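Side-chain contacts in oxidoreductase (Methanosarcina mazei, PDB 3KA7), which probably acts as a flavin-dependent oxidoreductase of the amine oxidase family, holding flavin-adenine dinucleotide in a pocket of its single chain: residues V72-N77 with E203-A208; G11-A16 with G197-L202; G297-P302 with E355-K360. All coordinates share one frame; numbering follows the deposited sequence.

Contacts 1 and 2 both draw on helix 195-208, and their centres lie about 8 Å apart: Ile-206 of the one reaches Ala-16 of the other, with CD1 3.7 Å from CB. Contact 2 is wholly buried, helix against helix beside the FAD, whereas contact 1 is only partly buried and sets a helix against the loop that follows helix 64-71. Contact 3 stands apart, its centre more than 30 Å from the other two, and joins a mixed-sheet strand to the end of helix 342-356 and the following turn. All three are apolar, but methyls meet backbone in contact 1, leucine and isoleucine branches meet in contact 2, and an aromatic ring takes part in contact 3.

Contact 1. Residues V72-N77 with E203-A208; sequences VEASVN and ETVISA
Val-205 turns its two methyl groups from helix 195-208 toward the loop 72-77 and straddles the carbonyl oxygen of Val-72. CG1 lies 3.4 Å from Val-72 O, while CG2 is 3.6 Å from the same oxygen, a packing contact rather than a bond. In Val-205, CG1 is anti to the backbone N (chi1 172°) and CG2 anti to the carbonyl carbon, which brings both methyls to face the loop. CG2 is the one nearer Ala-74, 3.6 Å from Ala-74 CA and 3.9 Å from Ala-74 CB. Val-72 CB also points toward the helix, though it stays 4.3 Å from Val-205 CG1. The backbone that Val-205 leans on is a Schellman motif: helix 64-71 ends here, Glu-73 takes the C-prime place with positive phi, and Ala-74 N reaches back to Leu-69 O. The valine therefore packs against a helix terminus whose path is fixed by its own capping bonds. Beyond it, the Ala-74 methyl also touches Leu-69 and Ala-201, and Val-205 rests in addition on Ala-17, so helix 10-21 adjoins the same apolar patch. Glu-73 OE1 makes a long, weak ion pair with Lys-21.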
loop_
_atom_site.group_PDB
_atom_site.type_symbol
_atom_site.label_atom_id
_atom_site.label_comp_id
_atom_site.label_asym_id
_atom_site.label_seq_id
_atom_site.Cartn_x
_atom_site.Cartn_y
_atom_site.Cartn_z
ATOM N N VAL A 72 -5.186 -20.149 -0.907
ATOM C CA VAL A 72 -5.136 -20.699 0.451
ATOM C C VAL A 72 -6.541 -20.969 0.985
ATOM O O VAL A 72 -6.731 -21.292 2.161
ATOM C CB VAL A 72 -4.328 -19.808 1.427
ATOM C CG1 VAL A 72 -2.863 -19.707 0.967
ATOM C CG2 VAL A 72 -4.968 -18.432 1.569
ATOM N N GLU A 73 -7.525 -20.832 0.102
ATOM C CA GLU A 73 -8.919 -21.096 0.453
ATOM C C GLU A 73 -9.429 -20.206 1.568
ATOM O O GLU A 73 -10.235 -20.638 2.404
ATOM C CB GLU A 73 -9.111 -22.563 0.836
ATOM C CG GLU A 73 -8.988 -23.511 -0.336
ATOM C CD GLU A 73 -9.262 -24.944 0.060
ATOM O OE1 GLU A 73 -8.359 -25.583 0.644
ATOM O OE2 GLU A 73 -10.382 -25.432 -0.213
ATOM N N ALA A 74 -8.965 -18.960 1.596
ATOM C CA ALA A 74 -9.508 -18.000 2.536
ATOM C C ALA A 74 -10.835 -17.528 1.970
ATOM O O ALA A 74 -11.018 -17.471 0.750
ATOM C CB ALA A 74 -8.550 -16.833 2.737
ATOM N N SER A 75 -11.769 -17.214 2.850
ATOM C CA SER A 75 -13.091 -16.823 2.419
ATOM C C SER A 75 -13.365 -15.372 2.781
ATOM O O SER A 75 -13.476 -15.028 3.950
ATOM C CB SER A 75 -14.127 -17.735 3.072
ATOM O OG SER A 75 -15.430 -17.292 2.770
ATOM N N VAL A 76 -13.453 -14.512 1.775
ATOM C CA VAL A 76 -13.816 -13.119 2.022
ATOM C C VAL A 76 -14.294 -12.463 0.740
ATOM O O VAL A 76 -13.715 -12.668 -0.327
ATOM C CB VAL A 76 -12.663 -12.310 2.658
ATOM C CG1 VAL A 76 -11.370 -12.539 1.903
ATOM C CG2 VAL A 76 -13.012 -10.819 2.691
ATOM N N ASN A 77 -15.373 -11.702 0.860
ATOM C CA ASN A 77 -16.011 -11.058 -0.270
ATOM C C ASN A 77 -15.280 -9.776 -0.618
ATOM O O ASN A 77 -15.186 -8.874 0.211
ATOM C CB ASN A 77 -17.470 -10.733 0.075
ATOM C CG ASN A 77 -18.212 -10.075 -1.076
ATOM O OD1 ASN A 77 -17.986 -10.404 -2.240
ATOM N ND2 ASN A 77 -19.115 -9.151 -0.754
ATOM N N GLU A 203 -6.493 -15.602 9.325
ATOM C CA GLU A 203 -6.344 -16.219 10.641
ATOM C C GLU A 203 -7.119 -17.530 10.701
ATOM O O GLU A 203 -6.662 -18.503 11.291
ATOM C CB GLU A 203 -6.814 -15.278 11.742
ATOM C CG GLU A 203 -5.874 -14.099 11.971
ATOM C CD GLU A 203 -6.444 -13.083 12.947
ATOM O OE1 GLU A 203 -7.671 -12.814 12.914
ATOM O OE2 GLU A 203 -5.664 -12.539 13.746
ATOM N N THR A 204 -8.289 -17.547 10.085
ATOM C CA THR A 204 -9.084 -18.783 10.011
ATOM C C THR A 204 -8.346 -19.925 9.307
ATOM O O THR A 204 -8.345 -21.066 9.783
ATOM C CB THR A 204 -10.447 -18.516 9.341
ATOM O OG1 THR A 204 -11.198 -17.618 10.167
ATOM C CG2 THR A 204 -11.234 -19.812 9.181
ATOM N N VAL A 205 -7.709 -19.622 8.180
ATOM C CA VAL A 205 -6.956 -20.615 7.409
ATOM C C VAL A 205 -5.747 -21.111 8.193
ATOM O O VAL A 205 -5.438 -22.307 8.209
ATOM C CB VAL A 205 -6.487 -20.015 6.060
ATOM C CG1 VAL A 205 -5.529 -20.966 5.337
ATOM C CG2 VAL A 205 -7.687 -19.682 5.196
ATOM N N ILE A 206 -5.062 -20.183 8.852
ATOM C CA ILE A 206 -3.891 -20.544 9.628
ATOM C C ILE A 206 -4.300 -21.523 10.726
ATOM O O ILE A 206 -3.665 -22.560 10.898
ATOM C CB ILE A 206 -3.201 -19.293 10.206
ATOM C CG1 ILE A 206 -2.699 -18.420 9.045
ATOM C CG2 ILE A 206 -2.069 -19.691 11.167
ATOM C CD1 ILE A 206 -2.272 -16.992 9.443
ATOM N N SER A 207 -5.364 -21.188 11.448
ATOM C CA SER A 207 -5.859 -22.029 12.546
ATOM C C SER A 207 -6.307 -23.407 12.045
ATOM O O SER A 207 -5.938 -24.437 12.626
ATOM C CB SER A 207 -6.997 -21.326 13.294
ATOM O OG SER A 207 -7.543 -22.178 14.299
ATOM N N ALA A 208 -7.074 -23.423 10.958
ATOM C CA ALA A 208 -7.561 -24.667 10.354
ATOM C C ALA A 208 -6.418 -25.570 9.895
ATOM O O ALA A 208 -6.576 -26.795 9.812
ATOM C CB ALA A 208 -8.485 -24.355 9.185
#

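Contact 2. Residues G11-A16 with G197-L202; sequences GGLLSA and GIIDAL
Ile-199 is bent at its second torsion (chi2 -59°), which folds CD1 alongside CG2 and offers both methyls to Leu-13. CD1 of Leu-13 lies against this pair, 3.8 Å from Ile-199 CG2 and 3.9 Å from Ile-199 CD1, the two side chains crossing at about a right angle. Leu-202 is extended instead, with CD1 anti to CA, and reaches across with this branch, which is 4.1 Å from Leu-13 CB and 3.8 Å from Leu-14 CD2; its CD2 also approaches Leu-14 CD2. The CB of Leu-14 points away from helix 195-208, but its CD2 branch turns back to meet Leu-202 at a slant. Segments 11-16 and 197-202 run 30° from parallel, with a closest axis approach of 10.1 Å. Helix 10-21 is the first helix of a Rossmann-type dinucleotide-binding fold: it follows strand 2-6, Gly-12 fits the last glycine of a GxGxxG pattern, and Gly-11 N donates a hydrogen bond to phosphate oxygen O1P of FAD. Gly-11 O is gripped by two donors of Ser-15: OG, 2.9 Å away and tilted 32° from the carbonyl plane, comes from one face and the backbone N from the other. Leu-14 also touches Val-416 of helix 408-421 and Leu-65 and Phe-68 of helix 64-71.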
loop_
_atom_site.group_PDB
_atom_site.type_symbol
_atom_site.label_atom_id
_atom_site.label_comp_id
_atom_site.label_asym_id
_atom_site.label_seq_id
_atom_site.Cartn_x
_atom_site.Cartn_y
_atom_site.Cartn_z
ATOM N N GLY A 11 1.821 -9.445 5.072
ATOM C CA GLY A 11 2.845 -10.340 4.529
ATOM C C GLY A 11 3.071 -11.591 5.372
ATOM O O GLY A 11 3.155 -12.705 4.842
ATOM N N GLY A 12 3.190 -11.411 6.685
ATOM C CA GLY A 12 3.435 -12.523 7.588
ATOM C C GLY A 12 2.278 -13.501 7.635
ATOM O O GLY A 12 2.487 -14.725 7.668
ATOM N N LEU A 13 1.059 -12.965 7.625
ATOM C CA LEU A 13 -0.148 -13.803 7.651
ATOM C C LEU A 13 -0.371 -14.546 6.332
ATOM O O LEU A 13 -0.745 -15.723 6.338
ATOM C CB LEU A 13 -1.375 -12.981 8.012
ATOM C CG LEU A 13 -1.365 -12.394 9.428
ATOM C CD1 LEU A 13 -2.557 -11.465 9.629
ATOM C CD2 LEU A 13 -1.351 -13.489 10.478
ATOM N N LEU A 14 -0.142 -13.871 5.205
ATOM C CA LEU A 14 -0.117 -14.575 3.914
ATOM C C LEU A 14 0.874 -15.734 3.920
ATOM O O LEU A 14 0.563 -16.844 3.463
ATOM C CB LEU A 14 0.236 -13.613 2.775
ATOM C CG LEU A 14 -0.806 -12.538 2.457
ATOM C CD1 LEU A 14 -0.216 -11.585 1.421
ATOM C CD2 LEU A 14 -2.090 -13.166 1.928
ATOM N N SER A 15 2.077 -15.471 4.420
ATOM C CA SER A 15 3.111 -16.501 4.532
ATOM C C SER A 15 2.673 -17.647 5.425
ATOM O O SER A 15 2.813 -18.825 5.065
ATOM C CB SER A 15 4.389 -15.892 5.091
ATOM O OG SER A 15 4.912 -14.948 4.180
ATOM N N ALA A 16 2.138 -17.304 6.589
ATOM C CA ALA A 16 1.710 -18.330 7.547
ATOM C C ALA A 16 0.590 -19.189 6.971
ATOM O O ALA A 16 0.586 -20.431 7.141
ATOM C CB ALA A 16 1.276 -17.680 8.864
ATOM N N GLY A 197 -11.453 -7.806 7.452
ATOM C CA GLY A 197 -12.106 -8.947 6.807
ATOM C C GLY A 197 -11.079 -9.906 6.238
ATOM O O GLY A 197 -11.222 -11.134 6.338
ATOM N N ILE A 198 -10.031 -9.344 5.638
ATOM C CA ILE A 198 -8.974 -10.140 5.039
ATOM C C ILE A 198 -8.106 -10.785 6.120
ATOM O O ILE A 198 -7.754 -11.970 6.029
ATOM C CB ILE A 198 -8.125 -9.275 4.064
ATOM C CG1 ILE A 198 -8.971 -8.920 2.828
ATOM C CG2 ILE A 198 -6.826 -9.993 3.666
ATOM C CD1 ILE A 198 -8.382 -7.831 1.962
ATOM N N ILE A 199 -7.772 -9.998 7.142
ATOM C CA ILE A 199 -6.991 -10.472 8.282
ATOM C C ILE A 199 -7.701 -11.652 8.952
ATOM O O ILE A 199 -7.096 -12.701 9.178
ATOM C CB ILE A 199 -6.736 -9.329 9.308
ATOM C CG1 ILE A 199 -6.002 -8.160 8.630
ATOM C CG2 ILE A 199 -5.889 -9.829 10.497
ATOM C CD1 ILE A 199 -4.671 -8.569 8.028
ATOM N N ASP A 200 -8.990 -11.485 9.241
ATOM C CA ASP A 200 -9.771 -12.550 9.882
ATOM C C ASP A 200 -9.784 -13.831 9.031
ATOM O O ASP A 200 -9.625 -14.948 9.548
ATOM C CB ASP A 200 -11.211 -12.083 10.098
ATOM C CG ASP A 200 -11.357 -11.128 11.266
ATOM O OD1 ASP A 200 -10.379 -10.919 12.005
ATOM O OD2 ASP A 200 -12.475 -10.599 11.453
ATOM N N ALA A 201 -9.987 -13.672 7.729
ATOM C CA ALA A 201 -10.019 -14.813 6.813
ATOM C C ALA A 201 -8.707 -15.593 6.826
ATOM O O ALA A 201 -8.708 -16.826 6.823
ATOM C CB ALA A 201 -10.371 -14.365 5.381
ATOM N N LEU A 202 -7.582 -14.878 6.838
ATOM C CA LEU A 202 -6.287 -15.535 6.899
ATOM C C LEU A 202 -6.052 -16.231 8.238
ATOM O O LEU A 202 -5.459 -17.305 8.289
ATOM C CB LEU A 202 -5.172 -14.521 6.652
ATOM C CG LEU A 202 -5.086 -14.052 5.203
ATOM C CD1 LEU A 202 -4.209 -12.790 5.102
ATOM C CD2 LEU A 202 -4.535 -15.175 4.303
#

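Contact 3. Residues G297-P302 with E355-K360; sequences GVLLTP and EIFPGK
Ile-356, the last helical residue of helix 342-356, and Phe-357, just past it, meet Thr-301 and Leu-299 on one side of strand 298-300 and the residue after it. Just before them, Glu-355 directs its carboxylate to a salt bridge with Arg-305, in the loop beyond Thr-301. The CB of Ile-356 points toward the strand. Its CG2 branch is anti to the backbone N, while CG1 lies beside that N and anti to the carbonyl carbon (chi1 -59°); CG2 touches Thr-301 CG2 at 4.0 Å, and the two side chains cross at about a right angle. Thr-301 meets the isoleucine with its methyl, while OG1 is hydrogen-bonded to Ile-307 O on the neighbouring strand. The same Ile-356 CG2 also sits over the centre of the Phe-357 ring, 3.5 Å above its plane, so one methyl both touches the threonine and covers a ring face. Phe-357 leaves helical geometry, and its ring comes back toward the sheet to meet Leu-299 from the opposite direction. Leu-299 CD2 lies 4.2 Å from Phe-357 CE1, an oblique approach. The Phe-357 side chain also touches Arg-87, Leu-292 and Val-310. Pro-358 and Gly-359 then form the corners of a type II beta turn, in which the positive phi of Gly-359 suits the third position and Lys-360 N bonds to Phe-357 O at 3.2 Å. Beyond the turn the chain enters strand 362-370, an outermost strand of the seven-stranded mixed sheet that also holds strand 298-300. Residues alternate along strand 298-300 and the residue after it: Leu-299 and Thr-301 face this helix end, while Val-298 and Leu-300 touch Trp-161 of helix 149-163, so the sheet is packed between helices, an arrangement consistent with the substrate-binding domain of flavin amine oxidases.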
loop_
_atom_site.group_PDB
_atom_site.type_symbol
_atom_site.label_atom_id
_atom_site.label_comp_id
_atom_site.label_asym_id
_atom_site.label_seq_id
_atom_site.Cartn_x
_atom_site.Cartn_y
_atom_site.Cartn_z
ATOM N N GLY A 297 -15.272 3.820 -5.702
ATOM C CA GLY A 297 -13.918 3.912 -6.243
ATOM C C GLY A 297 -13.147 5.028 -5.550
ATOM O O GLY A 297 -13.429 5.369 -4.395
ATOM N N VAL A 298 -12.167 5.590 -6.243
ATOM C CA VAL A 298 -11.384 6.684 -5.690
ATOM C C VAL A 298 -11.778 7.982 -6.387
ATOM O O VAL A 298 -12.157 7.958 -7.555
ATOM C CB VAL A 298 -9.878 6.423 -5.894
ATOM C CG1 VAL A 298 -9.045 7.605 -5.402
ATOM C CG2 VAL A 298 -9.463 5.110 -5.184
ATOM N N LEU A 299 -11.737 9.094 -5.655
ATOM C CA LEU A 299 -11.834 10.424 -6.239
ATOM C C LEU A 299 -10.446 11.049 -6.194
ATOM O O LEU A 299 -9.975 11.444 -5.131
ATOM C CB LEU A 299 -12.806 11.305 -5.442
ATOM C CG LEU A 299 -12.982 12.767 -5.882
ATOM C CD1 LEU A 299 -13.718 12.801 -7.223
ATOM C CD2 LEU A 299 -13.745 13.583 -4.818
ATOM N N LEU A 300 -9.776 11.112 -7.335
ATOM C CA LEU A 300 -8.478 11.783 -7.388
ATOM C C LEU A 300 -8.654 13.297 -7.430
ATOM O O LEU A 300 -9.583 13.805 -8.061
ATOM C CB LEU A 300 -7.678 11.315 -8.610
ATOM C CG LEU A 300 -7.229 9.854 -8.544
ATOM C CD1 LEU A 300 -6.522 9.473 -9.845
ATOM C CD2 LEU A 300 -6.323 9.611 -7.326
ATOM N N THR A 301 -7.767 14.028 -6.750
ATOM C CA THR A 301 -7.928 15.475 -6.624
ATOM C C THR A 301 -6.626 16.204 -6.983
ATOM O O THR A 301 -5.875 16.629 -6.104
ATOM C CB THR A 301 -8.353 15.861 -5.187
ATOM O OG1 THR A 301 -7.394 15.344 -4.248
ATOM C CG2 THR A 301 -9.743 15.281 -4.838
ATOM N N PRO A 302 -6.351 16.352 -8.286
ATOM C CA PRO A 302 -5.033 16.830 -8.704
ATOM C C PRO A 302 -4.747 18.308 -8.452
ATOM O O PRO A 302 -3.578 18.707 -8.486
ATOM C CB PRO A 302 -4.971 16.513 -10.213
ATOM C CG PRO A 302 -6.293 16.019 -10.613
ATOM C CD PRO A 302 -7.166 15.821 -9.388
ATOM N N GLU A 355 -11.996 23.226 -0.225
ATOM C CA GLU A 355 -12.056 23.470 -1.667
ATOM C C GLU A 355 -12.540 22.240 -2.427
ATOM O O GLU A 355 -13.186 22.353 -3.468
ATOM C CB GLU A 355 -10.692 23.943 -2.185
ATOM C CG GLU A 355 -10.269 25.297 -1.590
ATOM C CD GLU A 355 -8.874 25.761 -1.989
ATOM O OE1 GLU A 355 -8.120 25.012 -2.642
ATOM O OE2 GLU A 355 -8.525 26.901 -1.629
ATOM N N ILE A 356 -12.221 21.063 -1.897
ATOM C CA ILE A 356 -12.684 19.805 -2.470
ATOM C C ILE A 356 -14.168 19.597 -2.175
ATOM O O ILE A 356 -14.936 19.211 -3.047
ATOM C CB ILE A 356 -11.860 18.600 -1.933
ATOM C CG1 ILE A 356 -10.369 18.779 -2.271
ATOM C CG2 ILE A 356 -12.376 17.314 -2.528
ATOM C CD1 ILE A 356 -9.428 17.819 -1.492
ATOM N N PHE A 357 -14.570 19.890 -0.947
ATOM C CA PHE A 357 -15.917 19.577 -0.491
ATOM C C PHE A 357 -16.640 20.814 0.042
ATOM O O PHE A 357 -17.155 20.790 1.151
ATOM C CB PHE A 357 -15.845 18.508 0.604
ATOM C CG PHE A 357 -15.300 17.188 0.129
ATOM C CD1 PHE A 357 -15.873 16.545 -0.957
ATOM C CD2 PHE A 357 -14.232 16.585 0.779
ATOM C CE1 PHE A 357 -15.395 15.322 -1.399
ATOM C CE2 PHE A 357 -13.742 15.354 0.335
ATOM C CZ PHE A 357 -14.324 14.730 -0.748
ATOM N N PRO A 358 -16.683 21.893 -0.751
ATOM C CA PRO A 358 -17.269 23.129 -0.250
ATOM C C PRO A 358 -18.734 22.976 0.182
ATOM O O PRO A 358 -19.547 22.387 -0.532
ATOM C CB PRO A 358 -17.136 24.094 -1.441
ATOM C CG PRO A 358 -17.120 23.218 -2.637
ATOM C CD PRO A 358 -16.322 21.993 -2.178
ATOM N N GLY A 359 -19.051 23.494 1.362
ATOM C CA GLY A 359 -20.435 23.525 1.830
ATOM C C GLY A 359 -20.983 22.183 2.270
ATOM O O GLY A 359 -22.149 22.083 2.666
ATOM N N LYS A 360 -20.154 21.145 2.239
ATOM C CA LYS A 360 -20.615 19.818 2.631
ATOM C C LYS A 360 -20.600 19.647 4.146
ATOM O O LYS A 360 -19.877 20.348 4.867
ATOM C CB LYS A 360 -19.785 18.717 1.956
ATOM C CG LYS A 360 -19.895 18.717 0.449
ATOM C CD LYS A 360 -21.265 18.239 -0.015
ATOM C CE LYS A 360 -21.246 17.902 -1.498
ATOM N NZ LYS A 360 -22.638 17.714 -2.023
#